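Local coordinates for protein HP0721 (Helicobacter pylori, PDB 2XRH) that is of unknown function but is a secreted, all-helical DUF1104 family protein whose truncated form holds nicotinic acid in a pocket, at residues D18-M22 and Y34-L38. Sequence-based numbering, arbitrary orientation.
Sequences DLAKM and YTKEL
With CG anti to the backbone N (chi1 180°), Tyr34 throws its ring across to Leu19 and Met22, while Met22, whose CG lies between its own backbone N and carbonyl carbon (chi1 62°), turns its thioether back toward that ring. The phenol donates to a main-chain carbonyl in the last turn of helix 16-21. Tyr34 OH reaches Leu19 O at 2.6 Å, a short bond with a C=O...donor angle of 148° and the hydroxyl tilted off the carbonyl plane. The same oxygen receives a weak bond from Met22 N, and the phenol comes much closer. Around this polar point the packing is apolar. Met22 CG approaches Tyr34 CE1 obliquely at 3.5 Å, and Met22 SD lies 4.7 Å from the centroid of the Tyr34 ring, a Met-aromatic contact. Leu19 divides its branches: CD2 packs on Tyr34 CE1, and CD1 meets Glu37 CG at 3.8 Å, the two side chains crossing steeply. Such packing joins short helix 16-21 to helix 31-44 near the centre of this all-helical DUF1104 domain. Helix 47-65 packs alongside, with Phe53 against Ala20 and Leu38, and Leu57 against Tyr34. Leu38 CG sits over one face of the Tyr34 ring, and Leu38 CD2 touches Leu19 CB at 4.0 Å. The carboxylate of Glu37 turns instead to Arg41 in a salt bridge. Thr35, on the same helix, lines the nicotinic acid pocket, and the nearest atoms of the Tyr34 side chain and that ligand are about 4 Å apart.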
ATOM      1  N   ASP A  18     -16.772 -12.463  14.138  1.00 17.45           N
ATOM      2  CA  ASP A  18     -15.397 -12.761  14.463  1.00 17.60           C
ATOM      3  C   ASP A  18     -14.519 -12.817  13.231  1.00 16.47           C
ATOM      4  O   ASP A  18     -13.345 -12.451  13.314  1.00 15.87           O
ATOM      5  CB  ASP A  18     -15.301 -14.044  15.298  1.00 18.68           C
ATOM      6  CG  ASP A  18     -15.828 -13.864  16.708  1.00 21.88           C
ATOM      7  OD1 ASP A  18     -16.082 -12.702  17.151  1.00 24.54           O
ATOM      8  OD2 ASP A  18     -16.005 -14.907  17.372  1.00 25.84           O
ATOM      9  N   LEU A  19     -15.036 -13.260  12.088  1.00 14.70           N
ATOM     10  CA  LEU A  19     -14.243 -13.211  10.855  1.00 14.96           C
ATOM     11  C   LEU A  19     -13.944 -11.765  10.470  1.00 14.64           C
ATOM     12  O   LEU A  19     -12.820 -11.431  10.046  1.00 15.23           O
ATOM     13  CB  LEU A  19     -14.954 -13.886   9.685  1.00 15.95           C
ATOM     14  CG  LEU A  19     -14.997 -15.414   9.645  1.00 17.63           C
ATOM     15  CD1 LEU A  19     -15.849 -15.905   8.472  1.00 20.73           C
ATOM     16  CD2 LEU A  19     -13.612 -16.038   9.597  1.00 18.36           C
ATOM     17  N   ALA A  20     -14.942 -10.891  10.578  1.00 14.14           N
ATOM     18  CA  ALA A  20     -14.692  -9.469  10.315  1.00 14.69           C
ATOM     19  C   ALA A  20     -13.652  -8.869  11.268  1.00 14.25           C
ATOM     20  O   ALA A  20     -12.750  -8.147  10.821  1.00 14.15           O
ATOM     21  CB  ALA A  20     -15.968  -8.672  10.369  1.00 14.70           C
ATOM     22  N   LYS A  21     -13.740  -9.185  12.557  1.00 13.60           N
ATOM     23  CA  LYS A  21     -12.860  -8.608  13.578  1.00 14.08           C
ATOM     24  C   LYS A  21     -11.383  -8.984  13.420  1.00 13.19           C
ATOM     25  O   LYS A  21     -10.522  -8.272  13.903  1.00 14.27           O
ATOM     26  CB  LYS A  21     -13.348  -8.994  14.965  1.00 15.24           C
ATOM     27  CG  LYS A  21     -14.561  -8.200  15.381  1.00 16.81           C
ATOM     28  CD  LYS A  21     -15.153  -8.706  16.665  1.00 18.71           C
ATOM     29  CE  LYS A  21     -16.228  -7.735  17.124  1.00 21.26           C
ATOM     30  NZ  LYS A  21     -16.839  -8.150  18.389  1.00 25.72           N
ATOM     31  N   MET A  22     -11.118 -10.073  12.725  1.00 11.59           N
ATOM     32  CA  MET A  22      -9.733 -10.527  12.511  1.00 11.86           C
ATOM     33  C   MET A  22      -9.160  -9.968  11.204  1.00 11.02           C
ATOM     34  O   MET A  22      -8.008 -10.246  10.865  1.00 11.23           O
ATOM     35  CB  MET A  22      -9.590 -12.033  12.579  1.00 13.66           C
ATOM     36  CG  MET A  22     -10.341 -12.757  11.580  1.00 14.69           C
ATOM     37  SD  MET A  22     -10.081 -14.561  11.713  1.00 19.03           S
ATOM     38  CE  MET A  22     -11.008 -14.943  13.163  1.00 14.94           C
ATOM     39  N   TYR A  34      -8.778 -18.208   5.059  1.00 12.94           N
ATOM     40  CA  TYR A  34      -9.619 -17.098   5.497  1.00 12.27           C
ATOM     41  C   TYR A  34     -10.394 -16.504   4.335  1.00 12.27           C
ATOM     42  O   TYR A  34     -11.595 -16.261   4.437  1.00 12.64           O
ATOM     43  CB  TYR A  34      -8.729 -16.040   6.125  1.00 12.36           C
ATOM     44  CG  TYR A  34      -9.435 -14.789   6.641  1.00 11.40           C
ATOM     45  CD1 TYR A  34     -10.276 -14.812   7.720  1.00 11.49           C
ATOM     46  CD2 TYR A  34      -9.155 -13.551   6.053  1.00 12.06           C
ATOM     47  CE1 TYR A  34     -10.893 -13.634   8.189  1.00 11.08           C
ATOM     48  CE2 TYR A  34      -9.732 -12.396   6.513  1.00 11.42           C
ATOM     49  CZ  TYR A  34     -10.600 -12.423   7.567  1.00 11.18           C
ATOM     50  OH  TYR A  34     -11.178 -11.256   8.022  1.00 11.71           O
ATOM     51  N   THR A  35      -9.717 -16.250   3.243  1.00 12.98           N
ATOM     52  CA  THR A  35     -10.311 -15.640   2.060  1.00 12.87           C
ATOM     53  C   THR A  35     -11.367 -16.558   1.456  1.00 13.69           C
ATOM     54  O   THR A  35     -12.453 -16.106   1.123  1.00 14.39           O
ATOM     55  CB  THR A  35      -9.219 -15.336   1.035  1.00 13.11           C
ATOM     56  OG1 THR A  35      -8.239 -14.464   1.618  1.00 15.66           O
ATOM     57  CG2 THR A  35      -9.756 -14.716  -0.229  1.00 16.60           C
ATOM     58  N   LYS A  36     -11.067 -17.857   1.369  1.00 15.29           N
ATOM     59  CA  LYS A  36     -12.068 -18.830   0.938  1.00 15.75           C
ATOM     60  C   LYS A  36     -13.303 -18.802   1.845  1.00 14.76           C
ATOM     61  O   LYS A  36     -14.424 -18.863   1.341  1.00 15.82           O
ATOM     62  CB  LYS A  36     -11.463 -20.238   0.844  1.00 15.70           C
ATOM     63  CG  LYS A  36     -10.436 -20.391  -0.277  1.00 19.25           C
ATOM     64  CD  LYS A  36      -9.779 -21.768  -0.280  1.00 23.98           C
ATOM     65  CE  LYS A  36      -8.934 -21.933  -1.533  1.00 26.16           C
ATOM     66  NZ  LYS A  36      -8.255 -23.293  -1.592  1.00 31.15           N
ATOM     67  N   GLU A  37     -13.127 -18.713   3.149  1.00 14.39           N
ATOM     68  CA  GLU A  37     -14.250 -18.673   4.067  1.00 14.10           C
ATOM     69  C   GLU A  37     -15.088 -17.400   3.872  1.00 14.99           C
ATOM     70  O   GLU A  37     -16.300 -17.462   3.805  1.00 15.57           O
ATOM     71  CB  GLU A  37     -13.847 -18.833   5.513  1.00 14.92           C
ATOM     72  CG  GLU A  37     -15.045 -19.008   6.457  1.00 14.57           C
ATOM     73  CD  GLU A  37     -15.728 -20.386   6.333  1.00 19.76           C
ATOM     74  OE1 GLU A  37     -15.057 -21.353   5.903  1.00 22.75           O
ATOM     75  OE2 GLU A  37     -16.922 -20.488   6.651  1.00 22.00           O
ATOM     76  N   LEU A  38     -14.431 -16.268   3.709  1.00 14.35           N
ATOM     77  CA  LEU A  38     -15.130 -14.992   3.500  1.00 14.75           C
ATOM     78  C   LEU A  38     -15.932 -15.047   2.228  1.00 15.17           C
ATOM     79  O   LEU A  38     -17.075 -14.647   2.241  1.00 15.16           O
ATOM     80  CB  LEU A  38     -14.119 -13.847   3.440  1.00 14.39           C
ATOM     81  CG  LEU A  38     -13.426 -13.356   4.704  1.00 14.91           C
ATOM     82  CD1 LEU A  38     -12.494 -12.187   4.313  1.00 16.25           C
ATOM     83  CD2 LEU A  38     -14.418 -12.958   5.796  1.00 16.12           C
TER